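Local coordinates for flagellar motor switch protein FliG (Helicobacter pylori 26695, PDB 5WUJ), which forms part of a switch complex, proposed to lie at the base of the flagellar basal body, that contacts chemotaxis proteins and motor components setting the direction of rotation, at residues Lys2-Gln6 and Asp54-Gly58; Lys15-Leu19 and Val61-Phe65; Ala83-Leu87 and Val99-Leu103. All coordinates share one frame; numbering follows the deposited sequence.

How the contacts relate
Contact 2 is the buried one of the three and lies close to the centre of the chain. Contacts 1 and 3 are at the surface. Contacts 1 and 2 share helix 55-71: its first turn meets helix 2-8, and the next turns meet helix 12-23. They touch where Gly58 packs on Ile18. Contact 3 joins the last two helices, 79-91 and 93-104. It reaches contact 2 through Glu63 and Glu85, while its nearest atoms stay about 10 Å from contact 1. The chemistry follows the place. Contact 1 mixes a polar bond and a water with packing on Ile57, contact 2 is an apolar core with a salt bridge beside it, and contact 3 is apolar packing around a methionine.

Contact 1. Residues Lys2-Gln6 and Asp54-Gly58; sequences KQKAQ and DKQIG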
loop_
_atom_site.group_PDB
_atom_site.type_symbol
_atom_site.label_atom_id
_atom_site.label_comp_id
_atom_site.label_asym_id
_atom_site.label_seq_id
_atom_site.Cartn_x
_atom_site.Cartn_y
_atom_site.Cartn_z
ATOM N N LYS B 2 12.576 12.947 9.021
ATOM C CA LYS B 2 11.501 12.996 9.982
ATOM C C LYS B 2 10.349 12.131 9.465
ATOM O O LYS B 2 9.656 11.479 10.232
ATOM C CB LYS B 2 11.041 14.436 10.174
ATOM C CG LYS B 2 10.189 14.654 11.407
ATOM C CD LYS B 2 10.424 16.031 11.995
ATOM C CE LYS B 2 9.639 16.224 13.284
ATOM N NZ LYS B 2 9.242 17.645 13.494
ATOM N N GLN B 3 10.155 12.134 8.153
ATOM C CA GLN B 3 9.107 11.344 7.544
ATOM C C GLN B 3 9.427 9.886 7.757
ATOM O O GLN B 3 8.568 9.096 8.103
ATOM C CB GLN B 3 9.018 11.637 6.056
ATOM C CG GLN B 3 8.539 13.034 5.737
ATOM C CD GLN B 3 8.443 13.289 4.256
ATOM O OE1 GLN B 3 9.285 12.854 3.488
ATOM N NE2 GLN B 3 7.412 13.988 3.852
ATOM N N LYS B 4 10.681 9.536 7.540
ATOM C CA LYS B 4 11.117 8.177 7.726
ATOM C C LYS B 4 10.844 7.763 9.156
ATOM O O LYS B 4 10.281 6.712 9.404
ATOM C CB LYS B 4 12.603 8.055 7.428
ATOM C CG LYS B 4 13.077 6.636 7.196
ATOM C CD LYS B 4 11.976 5.634 7.464
ATOM C CE LYS B 4 12.474 4.214 7.275
ATOM N NZ LYS B 4 12.660 3.883 5.839
ATOM N N ALA B 5 11.260 8.594 10.099
ATOM C CA ALA B 5 11.030 8.288 11.507
ATOM C C ALA B 5 9.546 8.103 11.782
ATOM O O ALA B 5 9.142 7.170 12.486
ATOM C CB ALA B 5 11.601 9.395 12.394
ATOM N N GLN B 6 8.718 8.990 11.230
ATOM C CA GLN B 6 7.283 8.867 11.429
ATOM C C GLN B 6 6.728 7.617 10.742
ATOM O O GLN B 6 5.789 6.998 11.253
ATOM C CB GLN B 6 6.594 10.137 10.935
ATOM C CG GLN B 6 5.106 10.196 11.226
ATOM C CD GLN B 6 4.367 11.128 10.283
ATOM O OE1 GLN B 6 4.949 12.073 9.739
ATOM N NE2 GLN B 6 3.077 10.858 10.070
ATOM N N ASP B 54 1.269 13.193 4.928
ATOM C CA ASP B 54 2.140 13.458 3.784
ATOM C C ASP B 54 1.924 12.416 2.694
ATOM O O ASP B 54 1.783 11.221 2.975
ATOM C CB ASP B 54 3.614 13.437 4.211
ATOM C CG ASP B 54 4.027 14.680 4.984
ATOM O OD1 ASP B 54 3.191 15.596 5.148
ATOM O OD2 ASP B 54 5.192 14.729 5.440
ATOM N N LYS B 55 1.897 12.871 1.440
ATOM C CA LYS B 55 1.686 11.929 0.348
ATOM C C LYS B 55 2.868 10.978 0.190
ATOM O O LYS B 55 2.669 9.824 -0.207
ATOM C CB LYS B 55 1.406 12.657 -0.969
ATOM C CG LYS B 55 0.713 11.741 -1.984
ATOM C CD LYS B 55 0.777 12.277 -3.405
ATOM C CE LYS B 55 -0.004 11.376 -4.362
ATOM N NZ LYS B 55 -0.058 11.908 -5.758
ATOM N N GLN B 56 4.092 11.430 0.500
ATOM C CA GLN B 56 5.255 10.546 0.386
ATOM C C GLN B 56 5.185 9.394 1.389
ATOM O O GLN B 56 5.574 8.264 1.074
ATOM C CB GLN B 56 6.554 11.338 0.569
ATOM C CG GLN B 56 6.716 12.543 -0.369
ATOM C CD GLN B 56 6.345 13.861 0.298
ATOM O OE1 GLN B 56 5.165 14.175 0.474
ATOM N NE2 GLN B 56 7.355 14.640 0.672
ATOM N N ILE B 57 4.690 9.655 2.599
ATOM C CA ILE B 57 4.490 8.575 3.554
ATOM C C ILE B 57 3.393 7.638 3.071
ATOM O O ILE B 57 3.509 6.410 3.187
ATOM C CB ILE B 57 4.176 9.147 4.945
ATOM C CG1 ILE B 57 5.438 9.777 5.553
ATOM C CG2 ILE B 57 3.550 8.062 5.850
ATOM C CD1 ILE B 57 5.177 10.591 6.802
ATOM N N GLY B 58 2.309 8.192 2.525
ATOM C CA GLY B 58 1.278 7.337 1.956
ATOM C C GLY B 58 1.817 6.453 0.845
ATOM O O GLY B 58 1.503 5.260 0.776
HETATM O O HOH W 1 2.519 13.000 7.557
#
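The amide nitrogen NE2 of Gln3 donates to OD2 of Asp54 at 2.8 Å. The bond is nearly straight, with an N-H...O angle of 165°. The carboxylate oxygen lies close to the amide plane of Gln3, but the nitrogen comes in from above the plane of the carboxylate. The two planes are 64° apart. Gln3 reaches across with an extended chain. Its CB meets CD1 of Ile57 at 4.1 Å, so it makes an apolar contact at its base and a polar one at its end. Gln6 comes to Ile57 from the next turn. With CG anti to the backbone N (chi1 -174°), the extended chain brings OE1 to 3.3 Å from CD1 of Ile57. A water accepts a hydrogen bond from the backbone N of Asp54 at 2.9 Å. It also takes a weak one from NE2 of Gln6 at 3.3 Å, a second, looser link. Asp54 holds the N-cap position of helix 55-71, but its side chain makes no capping bond and turns to Gln3 instead. This is surface packing of the short N-terminal helix 2-8 against the start of a long helix in the all-helical FliG N-terminal domain.

Contact 2. Residues Lys15-Leu19 and Val61-Phe65; sequences KIAIL and VLEEF
Leu19 places CD1 over one face of the Phe65 ring, 3.5 Å from its centroid and 22° off the ring normal. This is a CH-pi contact, offset toward the CG side of the ring. The Leu19 side chain leaves CB opposite the backbone N (chi1 -179°), which carries CD1 to the other helix. At the far end of the ring, CZ of Phe65 meets CG1 of Ile16 at 3.7 Å. Val61 sits one turn before Phe65. Its CG1 comes within 3.4 Å of the carbonyl O of Lys15, and its CG2 packs on CG2 of Ile18 at 4.0 Å. CD2 of Leu62 approaches CG of Leu19 at 4.1 Å. Beside this apolar cluster, Lys15 NZ donates to OE1 of Glu64 at 2.9 Å and meets the syn lone pair of that oxygen. The salt bridge joins the two helices next to the core, with the Lys15 chain running across that of Glu64. The axes of the two segments cross at -102°, 9.8 Å apart at their closest. Farther out, Met12 also touches Phe65, and Leu10 packs on Lys15 and Ile18. Helix 12-23 lies between helix 55-71 and helix 37-50, where Ile43 meets Ile16 and Ile47 meets Ala17.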
loop_
_atom_site.group_PDB
_atom_site.type_symbol
_atom_site.label_atom_id
_atom_site.label_comp_id
_atom_site.label_asym_id
_atom_site.label_seq_id
_atom_site.Cartn_x
_atom_site.Cartn_y
_atom_site.Cartn_z
ATOM N N LYS B 15 -1.093 2.143 9.209
ATOM C CA LYS B 15 -0.770 1.920 7.803
ATOM C C LYS B 15 -2.011 1.528 7.017
ATOM O O LYS B 15 -2.198 1.966 5.876
ATOM C CB LYS B 15 0.291 0.835 7.671
ATOM C CG LYS B 15 1.616 1.156 8.378
ATOM C CD LYS B 15 2.716 0.299 7.807
ATOM C CE LYS B 15 4.022 0.462 8.525
ATOM N NZ LYS B 15 4.551 -0.886 8.853
ATOM N N ILE B 16 -2.883 0.717 7.619
ATOM C CA ILE B 16 -4.076 0.272 6.902
ATOM C C ILE B 16 -5.026 1.439 6.669
ATOM O O ILE B 16 -5.584 1.584 5.580
ATOM C CB ILE B 16 -4.750 -0.881 7.665
ATOM C CG1 ILE B 16 -3.954 -2.175 7.487
ATOM C CG2 ILE B 16 -6.197 -1.049 7.227
ATOM C CD1 ILE B 16 -4.256 -3.234 8.579
ATOM N N ALA B 17 -5.207 2.308 7.671
ATOM C CA ALA B 17 -6.047 3.487 7.467
ATOM C C ALA B 17 -5.444 4.414 6.421
ATOM O O ALA B 17 -6.171 4.981 5.589
ATOM C CB ALA B 17 -6.242 4.234 8.785
ATOM N N ILE B 18 -4.115 4.569 6.429
ATOM C CA ILE B 18 -3.477 5.385 5.398
ATOM C C ILE B 18 -3.697 4.765 4.019
ATOM O O ILE B 18 -3.987 5.471 3.044
ATOM C CB ILE B 18 -1.981 5.590 5.717
ATOM C CG1 ILE B 18 -1.823 6.703 6.761
ATOM C CG2 ILE B 18 -1.200 5.964 4.471
ATOM C CD1 ILE B 18 -0.582 6.558 7.624
ATOM N N LEU B 19 -3.587 3.439 3.910
ATOM C CA LEU B 19 -3.946 2.802 2.642
ATOM C C LEU B 19 -5.398 3.107 2.279
ATOM O O LEU B 19 -5.694 3.495 1.141
ATOM C CB LEU B 19 -3.703 1.288 2.718
ATOM C CG LEU B 19 -4.000 0.412 1.493
ATOM C CD1 LEU B 19 -3.221 -0.858 1.629
ATOM C CD2 LEU B 19 -5.480 0.067 1.357
ATOM N N VAL B 61 3.667 3.626 2.198
ATOM C CA VAL B 61 2.729 2.619 2.699
ATOM C C VAL B 61 2.185 1.774 1.553
ATOM O O VAL B 61 2.120 0.541 1.648
ATOM C CB VAL B 61 1.590 3.283 3.505
ATOM C CG1 VAL B 61 0.433 2.274 3.808
ATOM C CG2 VAL B 61 2.125 3.821 4.818
ATOM N N LEU B 62 1.784 2.418 0.451
ATOM C CA LEU B 62 1.291 1.663 -0.698
ATOM C C LEU B 62 2.349 0.706 -1.226
ATOM O O LEU B 62 2.046 -0.436 -1.590
ATOM C CB LEU B 62 0.860 2.611 -1.814
ATOM C CG LEU B 62 -0.375 3.432 -1.547
ATOM C CD1 LEU B 62 -0.815 4.127 -2.838
ATOM C CD2 LEU B 62 -1.476 2.555 -0.948
ATOM N N GLU B 63 3.600 1.161 -1.287
ATOM C CA GLU B 63 4.664 0.282 -1.762
ATOM C C GLU B 63 4.812 -0.926 -0.851
ATOM O O GLU B 63 5.093 -2.040 -1.315
ATOM C CB GLU B 63 5.986 1.040 -1.845
ATOM C CG GLU B 63 6.104 1.973 -3.032
ATOM C CD GLU B 63 7.550 2.342 -3.317
ATOM O OE1 GLU B 63 8.419 2.015 -2.470
ATOM O OE2 GLU B 63 7.816 2.941 -4.385
ATOM N N GLU B 64 4.653 -0.713 0.454
ATOM C CA GLU B 64 4.724 -1.825 1.392
ATOM C C GLU B 64 3.606 -2.827 1.121
ATOM O O GLU B 64 3.845 -4.041 1.065
ATOM C CB GLU B 64 4.657 -1.283 2.819
ATOM C CG GLU B 64 4.836 -2.304 3.915
ATOM C CD GLU B 64 4.913 -1.652 5.294
ATOM O OE1 GLU B 64 4.524 -2.311 6.281
ATOM O OE2 GLU B 64 5.354 -0.481 5.392
ATOM N N PHE B 65 2.385 -2.335 0.911
ATOM C CA PHE B 65 1.270 -3.239 0.644
ATOM C C PHE B 65 1.347 -3.843 -0.752
ATOM O O PHE B 65 0.944 -4.994 -0.937
ATOM C CB PHE B 65 -0.047 -2.512 0.837
ATOM C CG PHE B 65 -0.491 -2.507 2.261
ATOM C CD1 PHE B 65 -1.151 -3.598 2.790
ATOM C CD2 PHE B 65 -0.221 -1.423 3.079
ATOM C CE1 PHE B 65 -1.550 -3.609 4.123
ATOM C CE2 PHE B 65 -0.629 -1.425 4.412
ATOM C CZ PHE B 65 -1.279 -2.518 4.931
#

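Contact 3. Residues Ala83-Leu87 and Val99-Leu103; sequences ARELL and VMDKL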
loop_
_atom_site.group_PDB
_atom_site.type_symbol
_atom_site.label_atom_id
_atom_site.label_comp_id
_atom_site.label_asym_id
_atom_site.label_seq_id
_atom_site.Cartn_x
_atom_site.Cartn_y
_atom_site.Cartn_z
ATOM N N ALA B 83 9.586 -5.144 -9.705
ATOM C CA ALA B 83 11.034 -5.262 -9.894
ATOM C C ALA B 83 11.733 -3.926 -9.669
ATOM O O ALA B 83 12.758 -3.854 -8.976
ATOM C CB ALA B 83 11.333 -5.784 -11.299
ATOM N N ARG B 84 11.180 -2.856 -10.242
ATOM C CA ARG B 84 11.784 -1.532 -10.119
ATOM C C ARG B 84 11.908 -1.114 -8.657
ATOM O O ARG B 84 12.942 -0.573 -8.244
ATOM C CB ARG B 84 10.943 -0.530 -10.913
ATOM C CG ARG B 84 11.590 0.806 -11.212
ATOM C CD ARG B 84 10.602 1.704 -11.973
ATOM N NE ARG B 84 10.500 1.354 -13.392
ATOM C CZ ARG B 84 9.399 0.893 -13.998
ATOM N NH1 ARG B 84 8.267 0.712 -13.320
ATOM N NH2 ARG B 84 9.429 0.607 -15.301
ATOM N N GLU B 85 10.865 -1.363 -7.856
ATOM C CA GLU B 85 10.922 -1.053 -6.428
ATOM C C GLU B 85 11.922 -1.943 -5.704
ATOM O O GLU B 85 12.698 -1.464 -4.868
ATOM C CB GLU B 85 9.540 -1.212 -5.795
ATOM C CG GLU B 85 8.512 -0.224 -6.302
ATOM C CD GLU B 85 7.095 -0.548 -5.825
ATOM O OE1 GLU B 85 6.939 -1.398 -4.921
ATOM O OE2 GLU B 85 6.140 0.044 -6.365
ATOM N N LEU B 86 11.908 -3.242 -6.010
ATOM C CA LEU B 86 12.841 -4.175 -5.385
ATOM C C LEU B 86 14.295 -3.801 -5.683
ATOM O O LEU B 86 15.135 -3.740 -4.773
ATOM C CB LEU B 86 12.549 -5.587 -5.877
ATOM C CG LEU B 86 13.504 -6.684 -5.410
ATOM C CD1 LEU B 86 13.418 -6.842 -3.895
ATOM C CD2 LEU B 86 13.184 -8.006 -6.104
ATOM N N LEU B 87 14.619 -3.583 -6.963
ATOM C CA LEU B 87 16.006 -3.309 -7.340
ATOM C C LEU B 87 16.474 -1.969 -6.794
ATOM O O LEU B 87 17.641 -1.823 -6.410
ATOM C CB LEU B 87 16.150 -3.350 -8.856
ATOM C CG LEU B 87 15.887 -4.748 -9.407
ATOM C CD1 LEU B 87 15.459 -4.713 -10.868
ATOM C CD2 LEU B 87 17.110 -5.639 -9.217
ATOM N N VAL B 99 19.856 -2.384 -14.558
ATOM C CA VAL B 99 19.148 -3.665 -14.536
ATOM C C VAL B 99 17.778 -3.523 -15.193
ATOM O O VAL B 99 17.391 -4.333 -16.045
ATOM C CB VAL B 99 19.023 -4.202 -13.103
ATOM C CG1 VAL B 99 18.097 -5.425 -13.077
ATOM C CG2 VAL B 99 20.409 -4.560 -12.560
ATOM N N MET B 100 17.044 -2.465 -14.833
ATOM C CA MET B 100 15.690 -2.305 -15.352
ATOM C C MET B 100 15.673 -2.221 -16.875
ATOM O O MET B 100 14.824 -2.844 -17.526
ATOM C CB MET B 100 15.024 -1.075 -14.738
ATOM C CG MET B 100 14.603 -1.318 -13.303
ATOM S SD MET B 100 13.401 -2.656 -13.169
ATOM C CE MET B 100 12.177 -2.079 -14.357
ATOM N N ASP B 101 16.613 -1.479 -17.464
ATOM C CA ASP B 101 16.687 -1.420 -18.921
ATOM C C ASP B 101 16.919 -2.807 -19.516
ATOM O O ASP B 101 16.254 -3.194 -20.483
ATOM C CB ASP B 101 17.777 -0.444 -19.366
ATOM C CG ASP B 101 17.425 1.001 -19.058
ATOM O OD1 ASP B 101 16.219 1.340 -19.020
ATOM O OD2 ASP B 101 18.362 1.802 -18.883
ATOM N N LYS B 102 17.843 -3.582 -18.938
ATOM C CA LYS B 102 18.031 -4.947 -19.422
ATOM C C LYS B 102 16.814 -5.813 -19.123
ATOM O O LYS B 102 16.517 -6.740 -19.883
ATOM C CB LYS B 102 19.298 -5.572 -18.822
ATOM C CG LYS B 102 20.586 -5.110 -19.482
ATOM C CD LYS B 102 21.480 -6.285 -19.860
ATOM C CE LYS B 102 22.761 -5.806 -20.539
ATOM N NZ LYS B 102 23.489 -6.874 -21.292
ATOM N N LEU B 103 16.083 -5.503 -18.050
ATOM C CA LEU B 103 14.934 -6.318 -17.662
ATOM C C LEU B 103 13.755 -6.116 -18.607
ATOM O O LEU B 103 13.013 -7.066 -18.889
ATOM C CB LEU B 103 14.526 -5.989 -16.224
ATOM C CG LEU B 103 13.732 -7.015 -15.424
ATOM C CD1 LEU B 103 14.205 -8.423 -15.702
ATOM C CD2 LEU B 103 13.886 -6.713 -13.951
#
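Two consecutive helices, 79-91 and 93-104, form a near-antiparallel hairpin at the C-terminal end of this chain, a fragment holding the FliG N-terminal domain, and Met100 lies at the middle of their contact. Its sulfur SD is 3.6 Å from CA of Arg84 and 3.7 Å from CD1 of Leu87. The Met100 chain is folded back at chi2 and chi3 (-61° and -53°). This bend lays CE over one face of the Arg84 guanidinium, 3.9 Å from NE. The charged end of Arg84 has its own partner in the same helix, a salt bridge from NH1 to Glu81. The segments' axes run at 153° to each other and come within 10.7 Å, and no hydrogen bond joins the segments. In this helical hairpin the interface is made mainly by apolar packing. CD1 of Leu87 packs on CG1 of Val99 at 3.5 Å, the two side chains crossing at about a right angle. CD2 of Leu103 touches CB of Ala83 at 3.8 Å and CD1 of Leu87 at 4.0 Å, while Leu80 also packs on Met100. The CB of Glu85 points away from segment 99-103, and its side chain packs on Glu63 and Phe66 of helix 55-71.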